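Local coordinates for protein factor essential for expression of methicillin resistance (PDB 1LRZ) that adds glycines 2 and 3 of the pentaglycine bridge in Staphylococcus aureus peptidoglycan, using glycyl-tRNA as the donor, at residues Ser21-Gln25 with Ser72-Val77; Asn174-Arg179 with Lys381-Asn387. One frame throughout, in Å; residues are numbered along the deposited sequence.

Contact 1: Ser21-Gln25 with Ser72-Val77; sequences SHFTQ and SNRGPV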
ATOM      1  N   SER A  21       1.164  -9.886   9.640  1.00 15.92           N
ATOM      2  CA  SER A  21       1.487 -11.002   8.769  1.00 18.52           C
ATOM      3  C   SER A  21       1.566 -10.270   7.432  1.00 17.34           C
ATOM      4  O   SER A  21       0.556  -9.819   6.906  1.00 18.05           O
ATOM      5  CB  SER A  21       0.366 -12.045   8.766  1.00 21.97           C
ATOM      6  OG  SER A  21      -0.903 -11.423   8.654  1.00 37.79           O
ATOM      7  N   HIS A  22       2.777 -10.121   6.912  1.00 18.96           N
ATOM      8  CA  HIS A  22       3.023  -9.398   5.654  1.00 17.93           C
ATOM      9  C   HIS A  22       2.409 -10.109   4.449  1.00 17.71           C
ATOM     10  O   HIS A  22       2.183 -11.323   4.497  1.00 16.12           O
ATOM     11  CB  HIS A  22       4.535  -9.252   5.458  1.00 18.05           C
ATOM     12  CG  HIS A  22       4.932  -8.155   4.521  1.00 19.77           C
ATOM     13  ND1 HIS A  22       5.724  -8.377   3.415  1.00 16.00           N
ATOM     14  CD2 HIS A  22       4.721  -6.817   4.572  1.00 20.92           C
ATOM     15  CE1 HIS A  22       5.992  -7.222   2.829  1.00 18.28           C
ATOM     16  NE2 HIS A  22       5.397  -6.259   3.511  1.00 20.52           N
ATOM     17  N   PHE A  23       2.170  -9.370   3.362  1.00 14.13           N
ATOM     18  CA  PHE A  23       1.567  -9.969   2.175  1.00 15.73           C
ATOM     19  C   PHE A  23       2.490 -11.014   1.546  1.00 18.29           C
ATOM     20  O   PHE A  23       2.049 -11.796   0.711  1.00 15.59           O
ATOM     21  CB  PHE A  23       1.166  -8.905   1.128  1.00 16.73           C
ATOM     22  CG  PHE A  23       2.314  -8.066   0.612  1.00 19.57           C
ATOM     23  CD1 PHE A  23       2.581  -6.809   1.160  1.00 17.45           C
ATOM     24  CD2 PHE A  23       3.117  -8.529  -0.425  1.00 19.39           C
ATOM     25  CE1 PHE A  23       3.631  -6.024   0.679  1.00 20.46           C
ATOM     26  CE2 PHE A  23       4.175  -7.748  -0.916  1.00 21.05           C
ATOM     27  CZ  PHE A  23       4.430  -6.495  -0.360  1.00 19.28           C
ATOM     28  N   THR A  24       3.764 -11.021   1.948  1.00 16.41           N
ATOM     29  CA  THR A  24       4.721 -12.017   1.451  1.00 20.42           C
ATOM     30  C   THR A  24       4.612 -13.328   2.258  1.00 18.84           C
ATOM     31  O   THR A  24       5.192 -14.347   1.881  1.00 20.81           O
ATOM     32  CB  THR A  24       6.182 -11.508   1.544  1.00 19.39           C
ATOM     33  OG1 THR A  24       6.382 -10.894   2.824  1.00 21.02           O
ATOM     34  CG2 THR A  24       6.477 -10.499   0.432  1.00 19.91           C
ATOM     35  N   GLN A  25       3.886 -13.294   3.375  1.00 16.65           N
ATOM     36  CA  GLN A  25       3.696 -14.491   4.206  1.00 15.89           C
ATOM     37  C   GLN A  25       2.319 -15.066   3.868  1.00 16.99           C
ATOM     38  O   GLN A  25       1.461 -15.227   4.740  1.00 17.76           O
ATOM     39  CB  GLN A  25       3.777 -14.133   5.702  1.00 13.60           C
ATOM     40  CG  GLN A  25       5.197 -13.749   6.164  1.00 13.86           C
ATOM     41  CD  GLN A  25       6.216 -14.885   5.977  1.00 20.01           C
ATOM     42  OE1 GLN A  25       7.347 -14.670   5.507  1.00 17.95           O
ATOM     43  NE2 GLN A  25       5.822 -16.089   6.355  1.00 11.37           N
ATOM     44  N   SER A  72      13.906 -14.844   5.262  1.00 18.40           N
ATOM     45  CA  SER A  72      12.600 -15.035   5.910  1.00 18.70           C
ATOM     46  C   SER A  72      11.401 -14.293   5.306  1.00 18.43           C
ATOM     47  O   SER A  72      10.286 -14.386   5.825  1.00 17.11           O
ATOM     48  CB  SER A  72      12.689 -14.692   7.402  1.00 18.11           C
ATOM     49  OG  SER A  72      12.873 -13.298   7.594  1.00 21.71           O
ATOM     50  N   ASN A  73      11.623 -13.532   4.239  1.00 15.71           N
ATOM     51  CA  ASN A  73      10.530 -12.833   3.571  1.00 17.52           C
ATOM     52  C   ASN A  73       9.564 -12.049   4.475  1.00 16.02           C
ATOM     53  O   ASN A  73       8.349 -12.241   4.393  1.00 13.86           O
ATOM     54  CB  ASN A  73       9.715 -13.839   2.741  1.00 16.84           C
ATOM     55  CG  ASN A  73      10.550 -14.523   1.660  1.00 25.41           C
ATOM     56  OD1 ASN A  73      11.352 -15.424   1.945  1.00 26.82           O
ATOM     57  ND2 ASN A  73      10.373 -14.096   0.416  1.00 17.03           N
ATOM     58  N   ARG A  74      10.095 -11.165   5.316  1.00 16.41           N
ATOM     59  CA  ARG A  74       9.273 -10.354   6.228  1.00 19.06           C
ATOM     60  C   ARG A  74       8.612 -11.160   7.341  1.00 19.18           C
ATOM     61  O   ARG A  74       7.755 -10.648   8.072  1.00 18.09           O
ATOM     62  CB  ARG A  74       8.188  -9.592   5.448  1.00 22.29           C
ATOM     63  CG  ARG A  74       8.628  -8.237   4.914  1.00 28.41           C
ATOM     64  CD  ARG A  74       9.178  -7.400   6.035  1.00 33.44           C
ATOM     65  NE  ARG A  74       9.313  -5.980   5.727  1.00 34.48           N
ATOM     66  CZ  ARG A  74       9.935  -5.130   6.533  1.00 33.99           C
ATOM     67  NH1 ARG A  74      10.028  -3.843   6.223  1.00 30.54           N
ATOM     68  NH2 ARG A  74      10.489  -5.590   7.648  1.00 32.36           N
ATOM     69  N   GLY A  75       9.003 -12.423   7.463  1.00 19.77           N
ATOM     70  CA  GLY A  75       8.447 -13.266   8.507  1.00 18.79           C
ATOM     71  C   GLY A  75       9.483 -13.387   9.604  1.00 20.30           C
ATOM     72  O   GLY A  75      10.521 -12.741   9.523  1.00 20.08           O
ATOM     73  N   PRO A  76       9.264 -14.230  10.620  1.00 20.25           N
ATOM     74  CA  PRO A  76       8.091 -15.087  10.821  1.00 21.43           C
ATOM     75  C   PRO A  76       6.864 -14.393  11.406  1.00 22.69           C
ATOM     76  O   PRO A  76       6.942 -13.277  11.919  1.00 21.67           O
ATOM     77  CB  PRO A  76       8.616 -16.157  11.770  1.00 20.63           C
ATOM     78  CG  PRO A  76       9.566 -15.386  12.624  1.00 22.59           C
ATOM     79  CD  PRO A  76      10.305 -14.522  11.624  1.00 21.69           C
ATOM     80  N   VAL A  77       5.731 -15.075  11.315  1.00 19.14           N
ATOM     81  CA  VAL A  77       4.485 -14.579  11.883  1.00 20.79           C
ATOM     82  C   VAL A  77       4.399 -15.385  13.178  1.00 22.42           C
ATOM     83  O   VAL A  77       4.365 -16.617  13.150  1.00 21.07           O
ATOM     84  CB  VAL A  77       3.298 -14.893  10.965  1.00 18.27           C
ATOM     85  CG1 VAL A  77       2.020 -14.315  11.553  1.00 18.77           C
ATOM     86  CG2 VAL A  77       3.566 -14.303   9.564  1.00 16.03           C
TER
HETATM   87  O   HOH W   1       5.098 -11.143   8.467  1.00 13.87           O
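Thr24 and His22 meet the turn of Ser72-Gly75 as a linked pair. Thr24 OG1 donates to Asn73 O at 2.9 Å, approaching from above the carbonyl plane. The same hydroxyl accepts from His22 ND1 at 2.7 Å, a nearly straight bond (168°) lying in the ring plane, so one oxygen links imidazole and backbone and, with Tyr364 OH bonded to NE2, helps hold the ring's rotation. One face of His22 receives the aliphatic part of Arg74: CG sits 3.6 Å from the ring centroid in a CH-pi contact, displaced toward ND1. Arg74 CB already points toward the imidazole and chi1 (-88°) brings CG over its face; the bend at chi2 (-54°) then sets the course of CD and the guanidinium, whose plane is turned well away from that of the ring. Beside this, Gln25 CG lies 3.8 Å from Val77 CG2 and Ser21 CB is 4.0 Å from Val77 CG1. A water joins the backbones, accepting from His22 N and donating to Arg74 O.

In the second shell, Asp108 takes the N-H of Arg74, and the ring of Phe23 meets Phe319. Two tight turns thus face each other: type I at His22-Gln25 and type I' at Ser72-Gly75, the latter followed by a cis peptide before Pro76. Together they fit a loop between helices onto an interrupted strand of the seven-stranded sheet.

Contact 2: Asn174-Arg179 with Lys381-Asn387; sequences NMDGLR and KFKKGYN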
ATOM      1  N   ASN A 174     -10.460  13.806   9.554  1.00 18.34           N
ATOM      2  CA  ASN A 174      -9.100  13.873  10.078  1.00 18.33           C
ATOM      3  C   ASN A 174      -8.044  14.238   9.033  1.00 17.97           C
ATOM      4  O   ASN A 174      -6.875  14.374   9.373  1.00 17.36           O
ATOM      5  CB  ASN A 174      -8.722  12.543  10.763  1.00 18.29           C
ATOM      6  CG  ASN A 174      -9.587  12.251  11.984  1.00 24.66           C
ATOM      7  OD1 ASN A 174     -10.260  13.145  12.495  1.00 21.28           O
ATOM      8  ND2 ASN A 174      -9.563  10.999  12.466  1.00 22.34           N
ATOM      9  N   MET A 175      -8.448  14.372   7.769  1.00 16.37           N
ATOM     10  CA  MET A 175      -7.518  14.756   6.702  1.00 17.74           C
ATOM     11  C   MET A 175      -7.206  16.238   6.887  1.00 18.66           C
ATOM     12  O   MET A 175      -7.982  16.952   7.518  1.00 14.43           O
ATOM     13  CB  MET A 175      -8.156  14.604   5.307  1.00 17.49           C
ATOM     14  CG  MET A 175      -8.346  13.180   4.791  1.00 16.34           C
ATOM     15  SD  MET A 175      -9.098  13.158   3.134  1.00  2.23           S
ATOM     16  CE  MET A 175      -9.420  11.381   2.932  1.00 12.70           C
ATOM     17  N   ASP A 176      -6.086  16.707   6.339  1.00 19.42           N
ATOM     18  CA  ASP A 176      -5.797  18.129   6.442  1.00 19.14           C
ATOM     19  C   ASP A 176      -6.612  18.841   5.343  1.00 19.86           C
ATOM     20  O   ASP A 176      -7.220  18.187   4.477  1.00 20.98           O
ATOM     21  CB  ASP A 176      -4.282  18.409   6.343  1.00 20.59           C
ATOM     22  CG  ASP A 176      -3.678  18.094   4.970  1.00 20.33           C
ATOM     23  OD1 ASP A 176      -2.449  18.244   4.837  1.00 19.42           O
ATOM     24  OD2 ASP A 176      -4.398  17.722   4.030  1.00 17.89           O
ATOM     25  N   GLY A 177      -6.655  20.167   5.388  1.00 18.73           N
ATOM     26  CA  GLY A 177      -7.444  20.913   4.420  1.00 18.42           C
ATOM     27  C   GLY A 177      -7.288  20.530   2.961  1.00 19.14           C
ATOM     28  O   GLY A 177      -8.277  20.346   2.247  1.00 18.05           O
ATOM     29  N   LEU A 178      -6.044  20.413   2.510  1.00 18.44           N
ATOM     30  CA  LEU A 178      -5.771  20.071   1.123  1.00 19.64           C
ATOM     31  C   LEU A 178      -6.290  18.670   0.738  1.00 18.98           C
ATOM     32  O   LEU A 178      -6.920  18.510  -0.310  1.00 15.92           O
ATOM     33  CB  LEU A 178      -4.264  20.194   0.863  1.00 19.57           C
ATOM     34  CG  LEU A 178      -3.776  20.169  -0.589  1.00 29.13           C
ATOM     35  CD1 LEU A 178      -4.521  21.217  -1.424  1.00 27.18           C
ATOM     36  CD2 LEU A 178      -2.267  20.423  -0.608  1.00 25.39           C
ATOM     37  N   ARG A 179      -6.051  17.656   1.571  1.00 16.71           N
ATOM     38  CA  ARG A 179      -6.540  16.314   1.232  1.00 17.20           C
ATOM     39  C   ARG A 179      -8.064  16.221   1.268  1.00 16.99           C
ATOM     40  O   ARG A 179      -8.678  15.588   0.417  1.00 17.50           O
ATOM     41  CB  ARG A 179      -5.938  15.252   2.166  1.00 18.05           C
ATOM     42  CG  ARG A 179      -4.516  14.869   1.784  1.00 23.00           C
ATOM     43  CD  ARG A 179      -3.594  16.038   2.069  1.00 28.01           C
ATOM     44  NE  ARG A 179      -2.579  16.158   1.053  1.00 29.05           N
ATOM     45  CZ  ARG A 179      -1.521  16.946   1.141  1.00 24.37           C
ATOM     46  NH1 ARG A 179      -0.664  16.962   0.139  1.00 26.48           N
ATOM     47  NH2 ARG A 179      -1.314  17.700   2.219  1.00 21.21           N
ATOM     48  N   LYS A 381       4.555  14.360   2.467  1.00 16.65           N
ATOM     49  CA  LYS A 381       3.581  15.401   2.821  1.00 20.46           C
ATOM     50  C   LYS A 381       2.175  14.930   2.431  1.00 19.16           C
ATOM     51  O   LYS A 381       1.186  15.192   3.125  1.00 20.48           O
ATOM     52  CB  LYS A 381       3.909  16.713   2.083  1.00 21.76           C
ATOM     53  CG  LYS A 381       5.173  17.407   2.562  1.00 28.43           C
ATOM     54  CD  LYS A 381       5.447  18.687   1.769  1.00 32.87           C
ATOM     55  CE  LYS A 381       6.692  19.411   2.299  1.00 36.68           C
ATOM     56  NZ  LYS A 381       6.965  20.693   1.562  1.00 41.68           N
ATOM     57  N   PHE A 382       2.094  14.233   1.308  1.00 17.78           N
ATOM     58  CA  PHE A 382       0.817  13.722   0.827  1.00 19.78           C
ATOM     59  C   PHE A 382       0.269  12.694   1.826  1.00 18.37           C
ATOM     60  O   PHE A 382      -0.884  12.784   2.254  1.00 17.38           O
ATOM     61  CB  PHE A 382       1.023  13.126  -0.568  1.00 23.37           C
ATOM     62  CG  PHE A 382      -0.176  12.414  -1.135  1.00 26.77           C
ATOM     63  CD1 PHE A 382      -0.311  11.031  -0.995  1.00 28.43           C
ATOM     64  CD2 PHE A 382      -1.131  13.108  -1.876  1.00 26.44           C
ATOM     65  CE1 PHE A 382      -1.382  10.344  -1.595  1.00 27.49           C
ATOM     66  CE2 PHE A 382      -2.207  12.435  -2.478  1.00 29.35           C
ATOM     67  CZ  PHE A 382      -2.330  11.055  -2.339  1.00 27.76           C
ATOM     68  N   LYS A 383       1.106  11.744   2.224  1.00 18.56           N
ATOM     69  CA  LYS A 383       0.695  10.715   3.174  1.00 15.62           C
ATOM     70  C   LYS A 383       0.332  11.345   4.522  1.00 18.56           C
ATOM     71  O   LYS A 383      -0.668  10.975   5.154  1.00 17.90           O
ATOM     72  CB  LYS A 383       1.818   9.682   3.306  1.00 16.59           C
ATOM     73  CG  LYS A 383       2.054   8.951   1.976  1.00 12.29           C
ATOM     74  CD  LYS A 383       3.173   7.923   2.012  1.00 18.18           C
ATOM     75  CE  LYS A 383       3.286   7.269   0.624  1.00 18.24           C
ATOM     76  NZ  LYS A 383       4.284   6.170   0.534  1.00 25.14           N
ATOM     77  N   LYS A 384       1.128  12.326   4.935  1.00 16.84           N
ATOM     78  CA  LYS A 384       0.900  13.046   6.185  1.00 16.73           C
ATOM     79  C   LYS A 384      -0.504  13.652   6.219  1.00 16.94           C
ATOM     80  O   LYS A 384      -1.189  13.616   7.252  1.00 15.76           O
ATOM     81  CB  LYS A 384       1.947  14.160   6.328  1.00 18.32           C
ATOM     82  CG  LYS A 384       1.830  14.981   7.598  1.00 16.35           C
ATOM     83  CD  LYS A 384       2.849  16.099   7.592  1.00 20.05           C
ATOM     84  CE  LYS A 384       2.645  17.039   8.771  1.00 21.65           C
ATOM     85  NZ  LYS A 384       3.697  18.098   8.779  1.00 31.44           N
ATOM     86  N   GLY A 385      -0.928  14.186   5.075  1.00 14.21           N
ATOM     87  CA  GLY A 385      -2.232  14.815   4.966  1.00 14.67           C
ATOM     88  C   GLY A 385      -3.430  13.916   5.235  1.00 19.68           C
ATOM     89  O   GLY A 385      -4.528  14.426   5.482  1.00 15.68           O
ATOM     90  N   TYR A 386      -3.232  12.595   5.191  1.00 14.53           N
ATOM     91  CA  TYR A 386      -4.308  11.635   5.442  1.00 14.71           C
ATOM     92  C   TYR A 386      -4.413  11.259   6.921  1.00 16.20           C
ATOM     93  O   TYR A 386      -5.237  10.424   7.302  1.00 17.76           O
ATOM     94  CB  TYR A 386      -4.087  10.360   4.610  1.00 14.08           C
ATOM     95  CG  TYR A 386      -4.527  10.484   3.169  1.00 15.72           C
ATOM     96  CD1 TYR A 386      -5.849  10.236   2.794  1.00 13.05           C
ATOM     97  CD2 TYR A 386      -3.626  10.875   2.180  1.00 17.16           C
ATOM     98  CE1 TYR A 386      -6.257  10.373   1.456  1.00 16.32           C
ATOM     99  CE2 TYR A 386      -4.023  11.021   0.848  1.00 13.89           C
ATOM    100  CZ  TYR A 386      -5.334  10.768   0.489  1.00 18.16           C
ATOM    101  OH  TYR A 386      -5.713  10.904  -0.842  1.00 19.00           O
ATOM    102  N   ASN A 387      -3.571  11.878   7.741  1.00 14.51           N
ATOM    103  CA  ASN A 387      -3.524  11.626   9.180  1.00 15.89           C
ATOM    104  C   ASN A 387      -2.880  10.283   9.493  1.00 14.83           C
ATOM    105  O   ASN A 387      -3.184   9.680  10.509  1.00 18.13           O
ATOM    106  CB  ASN A 387      -4.924  11.653   9.825  1.00 14.18           C
ATOM    107  CG  ASN A 387      -4.857  11.839  11.338  1.00 16.12           C
ATOM    108  OD1 ASN A 387      -5.641  11.265  12.092  1.00 22.94           O
ATOM    109  ND2 ASN A 387      -3.917  12.652  11.785  1.00 13.65           N
TER
HETATM  110  O   HOH W   2      -7.745   9.411  10.885  1.00 11.56           O
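Arg179 meets Tyr386 through its first torsion: chi1 (-79°) sets CG opposite the carbonyl carbon and over one face of the Tyr386 ring, 4.3 Å from the centroid, in a CH-pi contact. The bend at chi2 (69°) then turns CD to Gly385, and chi3 (-142°) directs the guanidinium onward to Lys381 and Phe382. Along the way the methylenes are laid on Gly385, with Arg179 CG 3.7 Å from Gly385 O.

Beyond the second bend the guanidinium presents one face to the last turn of helix 377-384. Lys381 O lies above that face, 3.7 Å from Arg179 NH2, with Phe382 CA on the same side. The edge is used differently: NH2 forms a salt bridge of 2.9 Å with Asp176 OD1, in the guanidinium plane and on the syn lone pair of the carboxylate. Asp176 itself occupies the N-cap position of helix 177-187. Its backbone N-H bonds Gly385 O at 2.9 Å, in the carbonyl plane and fairly straight (157°).

Met175 runs beside Tyr386, its CE 3.6 Å from CE1 and its sulfur placed obliquely to the ring, a Met-aromatic contact; Trp347 and Tyr343 of helix 341-355 lie next to this pair. At the outer margin Asn387 CB packs against Asn174 O at 3.4 Å, and a water links Asn174 ND2 with Asn387 OD1.

The start of one helix therefore meets the finish of another, which closes in a Schellman motif with Asn387 at positive phi. The carboxylate at the N-terminus of helix 177-187 and the guanidinium over Lys381 O would probably both be favoured electrostatically, although Arg179 is also near its own helix start, where Asp176 offsets its charge.

Contact 1 sets a loop on an interrupted strand of the seven-stranded sheet; contact 2 sets a helix start on a helix end beside helix 341-355. Both use a bridging water and an arginine CG over a ring. They differ in depth: contact 1 is almost wholly buried and hydrogen-bonds through a hydroxyl and an imidazole, whereas contact 2 is partly buried and has a salt bridge, which lies within 174-179 and does not cross to 381-387. Their centres are 29 Å apart, on opposite sides of the chain's centre. Strand 360-365 lies near both, offering Tyr364 to contact 1 and Phe363 to Tyr386 of contact 2, so successive residues of one strand serve each.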